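Local coordinates for DR2417 (Deinococcus radiodurans, PDB 4XWW), which probably degrades and matures RNA as a 5'-3' exonuclease, possibly also as an endonuclease, in a metallo-beta-lactamase active site that carries two zinc ions, at residues A[490-494]-A[510-515]; A[423-427]-A[440-444]. Residues are numbered along the deposited sequence.

Contact 1. Residues A[490-494]-A[510-515]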
loop_
_atom_site.group_PDB
_atom_site.type_symbol
_atom_site.label_atom_id
_atom_site.label_comp_id
_atom_site.label_asym_id
_atom_site.label_seq_id
_atom_site.Cartn_x
_atom_site.Cartn_y
_atom_site.Cartn_z
ATOM N N PRO A 490 -24.670 24.898 35.435
ATOM C CA PRO A 490 -23.804 24.002 34.660
ATOM C C PRO A 490 -24.348 23.721 33.265
ATOM O O PRO A 490 -25.549 23.508 33.101
ATOM C CB PRO A 490 -23.776 22.718 35.496
ATOM C CG PRO A 490 -24.124 23.146 36.866
ATOM C CD PRO A 490 -25.087 24.283 36.708
ATOM N N HIS A 491 -23.465 23.749 32.273
ATOM C CA HIS A 491 -23.826 23.451 30.896
ATOM C C HIS A 491 -22.603 22.890 30.187
ATOM O O HIS A 491 -21.473 23.084 30.636
ATOM C CB HIS A 491 -24.365 24.695 30.178
ATOM C CG HIS A 491 -23.458 25.884 30.245
ATOM N ND1 HIS A 491 -23.126 26.508 31.427
ATOM C CD2 HIS A 491 -22.829 26.583 29.265
ATOM C CE1 HIS A 491 -22.324 27.529 31.179
ATOM N NE2 HIS A 491 -22.129 27.592 29.873
ATOM N N VAL A 492 -22.824 22.180 29.089
ATOM C CA VAL A 492 -21.728 21.502 28.408
ATOM C C VAL A 492 -21.499 22.083 27.016
ATOM O O VAL A 492 -22.447 22.431 26.314
ATOM C CB VAL A 492 -21.990 19.985 28.308
ATOM C CG1 VAL A 492 -20.834 19.278 27.618
ATOM C CG2 VAL A 492 -22.210 19.405 29.692
ATOM N N GLU A 493 -20.236 22.196 26.625
ATOM C CA GLU A 493 -19.893 22.733 25.318
ATOM C C GLU A 493 -19.215 21.681 24.436
ATOM O O GLU A 493 -18.288 20.996 24.866
ATOM C CB GLU A 493 -19.000 23.960 25.471
ATOM C CG GLU A 493 -19.720 25.166 26.046
ATOM C CD GLU A 493 -19.550 26.394 25.182
ATOM O OE1 GLU A 493 -18.409 26.887 25.065
ATOM O OE2 GLU A 493 -20.557 26.859 24.606
ATOM N N VAL A 494 -19.690 21.565 23.198
ATOM C CA VAL A 494 -19.215 20.538 22.275
ATOM C C VAL A 494 -18.516 21.119 21.048
ATOM O O VAL A 494 -19.083 21.939 20.327
ATOM C CB VAL A 494 -20.380 19.643 21.801
ATOM C CG1 VAL A 494 -19.960 18.793 20.610
ATOM C CG2 VAL A 494 -20.881 18.772 22.940
ATOM N N ILE A 510 -25.592 14.888 22.873
ATOM C CA ILE A 510 -24.288 14.721 23.502
ATOM C C ILE A 510 -24.161 15.605 24.751
ATOM O O ILE A 510 -23.650 15.168 25.785
ATOM C CB ILE A 510 -23.154 15.043 22.510
ATOM C CG1 ILE A 510 -23.133 14.007 21.381
ATOM C CG2 ILE A 510 -21.813 15.079 23.219
ATOM C CD1 ILE A 510 -22.176 14.341 20.252
ATOM N N ARG A 511 -24.648 16.840 24.651
ATOM C CA ARG A 511 -24.650 17.764 25.782
ATOM C C ARG A 511 -25.343 17.195 27.013
ATOM O O ARG A 511 -24.789 17.236 28.110
ATOM C CB ARG A 511 -25.330 19.080 25.402
ATOM C CG ARG A 511 -24.399 20.160 24.896
ATOM C CD ARG A 511 -25.057 21.519 25.047
ATOM N NE ARG A 511 -25.384 22.131 23.765
ATOM C CZ ARG A 511 -24.624 23.033 23.153
ATOM N NH1 ARG A 511 -25.003 23.539 21.988
ATOM N NH2 ARG A 511 -23.487 23.433 23.706
ATOM N N ARG A 512 -26.554 16.669 26.823
ATOM C CA ARG A 512 -27.380 16.217 27.945
ATOM C C ARG A 512 -26.766 15.026 28.668
ATOM O O ARG A 512 -26.865 14.916 29.889
ATOM C CB ARG A 512 -28.800 15.858 27.482
ATOM C CG ARG A 512 -28.948 14.483 26.825
ATOM C CD ARG A 512 -30.351 13.920 26.985
ATOM N NE ARG A 512 -31.341 14.980 27.149
ATOM C CZ ARG A 512 -31.820 15.720 26.154
ATOM N NH1 ARG A 512 -31.398 15.527 24.911
ATOM N NH2 ARG A 512 -32.715 16.665 26.407
ATOM N N VAL A 513 -26.131 14.137 27.910
ATOM C CA VAL A 513 -25.527 12.946 28.485
ATOM C C VAL A 513 -24.327 13.365 29.322
ATOM O O VAL A 513 -24.129 12.882 30.439
ATOM C CB VAL A 513 -25.105 11.941 27.395
ATOM C CG1 VAL A 513 -24.365 10.766 28.008
ATOM C CG2 VAL A 513 -26.332 11.461 26.628
ATOM N N ALA A 514 -23.544 14.288 28.776
ATOM C CA ALA A 514 -22.426 14.868 29.500
ATOM C C ALA A 514 -22.917 15.620 30.732
ATOM O O ALA A 514 -22.399 15.428 31.830
ATOM C CB ALA A 514 -21.634 15.793 28.595
ATOM N N LEU A 515 -23.933 16.459 30.541
ATOM C CA LEU A 515 -24.444 17.323 31.605
ATOM C C LEU A 515 -24.963 16.538 32.802
ATOM O O LEU A 515 -24.654 16.874 33.944
ATOM C CB LEU A 515 -25.555 18.230 31.072
ATOM C CG LEU A 515 -25.990 19.359 32.007
ATOM C CD1 LEU A 515 -24.851 20.345 32.190
ATOM C CD2 LEU A 515 -27.231 20.055 31.481
#

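Contact 2. Residues A[423-427]-A[440-444]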
loop_
_atom_site.group_PDB
_atom_site.type_symbol
_atom_site.label_atom_id
_atom_site.label_comp_id
_atom_site.label_asym_id
_atom_site.label_seq_id
_atom_site.Cartn_x
_atom_site.Cartn_y
_atom_site.Cartn_z
ATOM N N PRO A 423 27.602 -21.962 4.821
ATOM C CA PRO A 423 28.375 -21.453 5.958
ATOM C C PRO A 423 28.234 -22.365 7.154
ATOM O O PRO A 423 27.205 -23.030 7.292
ATOM C CB PRO A 423 27.738 -20.091 6.253
ATOM C CG PRO A 423 26.942 -19.752 5.040
ATOM C CD PRO A 423 26.514 -21.053 4.436
ATOM N N LYS A 424 29.253 -22.399 8.001
ATOM C CA LYS A 424 29.180 -23.159 9.239
ATOM C C LYS A 424 27.972 -22.742 10.068
ATOM O O LYS A 424 27.247 -23.590 10.604
ATOM C CB LYS A 424 30.451 -22.973 10.051
ATOM C CG LYS A 424 30.386 -23.682 11.392
ATOM C CD LYS A 424 31.755 -23.883 11.976
ATOM C CE LYS A 424 31.658 -24.739 13.231
ATOM N NZ LYS A 424 32.962 -24.906 13.914
ATOM N N ARG A 425 27.758 -21.432 10.173
ATOM C CA ARG A 425 26.594 -20.913 10.878
ATOM C C ARG A 425 26.126 -19.598 10.260
ATOM O O ARG A 425 26.932 -18.773 9.819
ATOM C CB ARG A 425 26.890 -20.717 12.374
ATOM C CG ARG A 425 25.642 -20.349 13.188
ATOM C CD ARG A 425 25.792 -20.625 14.687
ATOM N NE ARG A 425 27.111 -20.261 15.191
ATOM C CZ ARG A 425 28.043 -21.140 15.548
ATOM N NH1 ARG A 425 27.799 -22.442 15.467
ATOM N NH2 ARG A 425 29.220 -20.718 15.992
ATOM N N THR A 426 24.815 -19.426 10.218
ATOM C CA THR A 426 24.222 -18.197 9.706
ATOM C C THR A 426 23.352 -17.608 10.802
ATOM O O THR A 426 22.573 -18.333 11.429
ATOM C CB THR A 426 23.383 -18.450 8.449
ATOM O OG1 THR A 426 24.205 -19.031 7.428
ATOM C CG2 THR A 426 22.775 -17.146 7.932
ATOM N N LEU A 427 23.488 -16.308 11.056
ATOM C CA LEU A 427 22.629 -15.653 12.040
ATOM C C LEU A 427 21.725 -14.624 11.387
ATOM O O LEU A 427 22.101 -13.996 10.397
ATOM C CB LEU A 427 23.449 -14.971 13.120
ATOM C CG LEU A 427 24.262 -15.907 13.996
ATOM C CD1 LEU A 427 25.121 -15.090 14.943
ATOM C CD2 LEU A 427 23.342 -16.868 14.759
ATOM N N ASP A 440 36.554 -19.103 15.444
ATOM C CA ASP A 440 35.547 -20.152 15.537
ATOM C C ASP A 440 34.410 -19.742 16.467
ATOM O O ASP A 440 33.856 -20.571 17.188
ATOM C CB ASP A 440 36.157 -21.469 16.022
ATOM C CG ASP A 440 35.249 -22.653 15.735
ATOM O OD1 ASP A 440 34.660 -22.663 14.633
ATOM O OD2 ASP A 440 35.098 -23.545 16.601
ATOM N N GLU A 441 34.077 -18.455 16.464
ATOM C CA GLU A 441 32.982 -17.952 17.282
ATOM C C GLU A 441 32.077 -17.096 16.426
ATOM O O GLU A 441 32.550 -16.292 15.635
ATOM C CB GLU A 441 33.497 -17.133 18.471
ATOM C CG GLU A 441 32.371 -16.577 19.356
ATOM C CD GLU A 441 32.881 -15.852 20.593
ATOM O OE1 GLU A 441 34.110 -15.852 20.816
ATOM O OE2 GLU A 441 32.050 -15.291 21.345
ATOM N N PHE A 442 30.777 -17.273 16.600
ATOM C CA PHE A 442 29.795 -16.500 15.856
ATOM C C PHE A 442 28.474 -16.592 16.601
ATOM O O PHE A 442 27.726 -17.560 16.451
ATOM C CB PHE A 442 29.670 -17.024 14.426
ATOM C CG PHE A 442 28.825 -16.146 13.517
ATOM C CD1 PHE A 442 29.121 -14.792 13.378
ATOM C CD2 PHE A 442 27.772 -16.673 12.790
ATOM C CE1 PHE A 442 28.366 -13.976 12.532
ATOM C CE2 PHE A 442 27.014 -15.866 11.945
ATOM C CZ PHE A 442 27.315 -14.517 11.820
ATOM N N ARG A 443 28.202 -15.593 17.432
ATOM C CA ARG A 443 26.997 -15.615 18.253
ATOM C C ARG A 443 26.570 -14.215 18.658
ATOM O O ARG A 443 27.380 -13.291 18.689
ATOM C CB ARG A 443 27.235 -16.458 19.511
ATOM C CG ARG A 443 28.376 -15.926 20.337
ATOM C CD ARG A 443 28.635 -16.734 21.598
ATOM N NE ARG A 443 29.579 -16.025 22.456
ATOM C CZ ARG A 443 29.229 -15.289 23.506
ATOM N NH1 ARG A 443 27.953 -15.174 23.847
ATOM N NH2 ARG A 443 30.161 -14.671 24.222
ATOM N N VAL A 444 25.294 -14.070 18.982
ATOM C CA VAL A 444 24.795 -12.833 19.559
ATOM C C VAL A 444 25.020 -12.867 21.066
ATOM O O VAL A 444 24.445 -13.711 21.759
ATOM C CB VAL A 444 23.299 -12.621 19.276
ATOM C CG1 VAL A 444 22.839 -11.307 19.906
ATOM C CG2 VAL A 444 23.000 -12.651 17.755
#

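Contact 1. Residues A[490-494]-A[510-515]
Val492 is the bump at the middle of this strand-on-helix contact. From strand 491-494 its side chain enters a shallow hollow on helix 510-515, floored by the small Ala514 and flanked by Arg511 and Leu515. CG1 of Val492 rests 3.7 Å from CB of Ala514, while CG2 of Val492 lies 3.5 Å from the backbone N of Leu515 and 3.8 Å from its CD1. The absence of a longer side chain at Ala514 lets the two backbones come close, with CA of Val492 5.4 Å from CA of Arg511 and the segment axes 7.6 Å apart at 133°. Leu515 extends its end toward the start of the strand, its CD1 3.4 Å from O of Pro490 and 3.5 Å from CA of His491. Ile510, one helical turn before Ala514, meets the next inward valine: CG2 of Ile510 is 3.8 Å from CG2 of Val494. The aliphatic part of Arg511 passes beside the two valines, and its guanidinium reaches the strand backbone, where NH2 of Arg511 donates a nearly straight hydrogen bond of 3.0 Å to O of Val492. Both segments belong to the C-terminal domain, where helix 504-523 covers one face of a small three-stranded sheet. Strand 491-497 is an outer strand of that sheet, paired antiparallel with strand 479-485, whose Leu480 touches Val494 and Ile510; helix 528-547 packs on the helix through Phe542 and Val539.

Contact 2. Residues A[423-427]-A[440-444]
Asp440, at the turn before strand 441-444, opens the contact with a surface salt bridge: its OD1 lies 2.9 Å from NZ of the extended Lys424 and also pairs with Lys397. Glu441 points its CB away from segment 423-427 and holds its own neighbour instead, OE2 of Glu441 accepting a 2.8 Å salt-bridging hydrogen bond from NE of Arg443. Phe442 is the buried centre. Its carbonyl O receives a 3.0 Å hydrogen bond from NE of Arg425, and one face of its ring is covered by Leu427, whose CD1 sits 3.7 Å from the ring centroid and 15° off the normal, a CH-pi contact over the face. The ring also stacks with Phe398, on the strand beside 425-426. Arg443 offers its CA to Leu427 CD1 at 3.8 Å while its side chain leads away, and Val444 adds a looser apolar touch, CG2 to the same CD1 at 4.3 Å. The two segments run nearly parallel, 14° apart, yet belong to different sheets of the metallo-beta-lactamase-like core, so side chains bridge them. The chemistry is therefore layered: an apolar centre, Leu427 on the buried Phe442, is flanked by polar links from Lys424 and Arg425 at the more exposed rim.

Along the chain the two contacts come in series, neither nested nor crossed. Contact 2 comes first: leaving strand 425-426 at the edge of the seven-stranded sheet, the chain enters strand 433-438, then 441-447 at the edge of the eight-stranded sheet, closing a loop of 12 intervening residues that ties the edges of the two sheets together. Beyond Asp456, a manganese ligand, and helix 465-477, the chain forms strands 479-485 and 491-497 of the small C-terminal sheet, where contact 1 closes a second short loop, of 15 residues, onto helix 504-523. Their centres are 65 Å apart: contact 2 lies in the metallo-beta-lactamase-like part, contact 1 in the C-terminal domain.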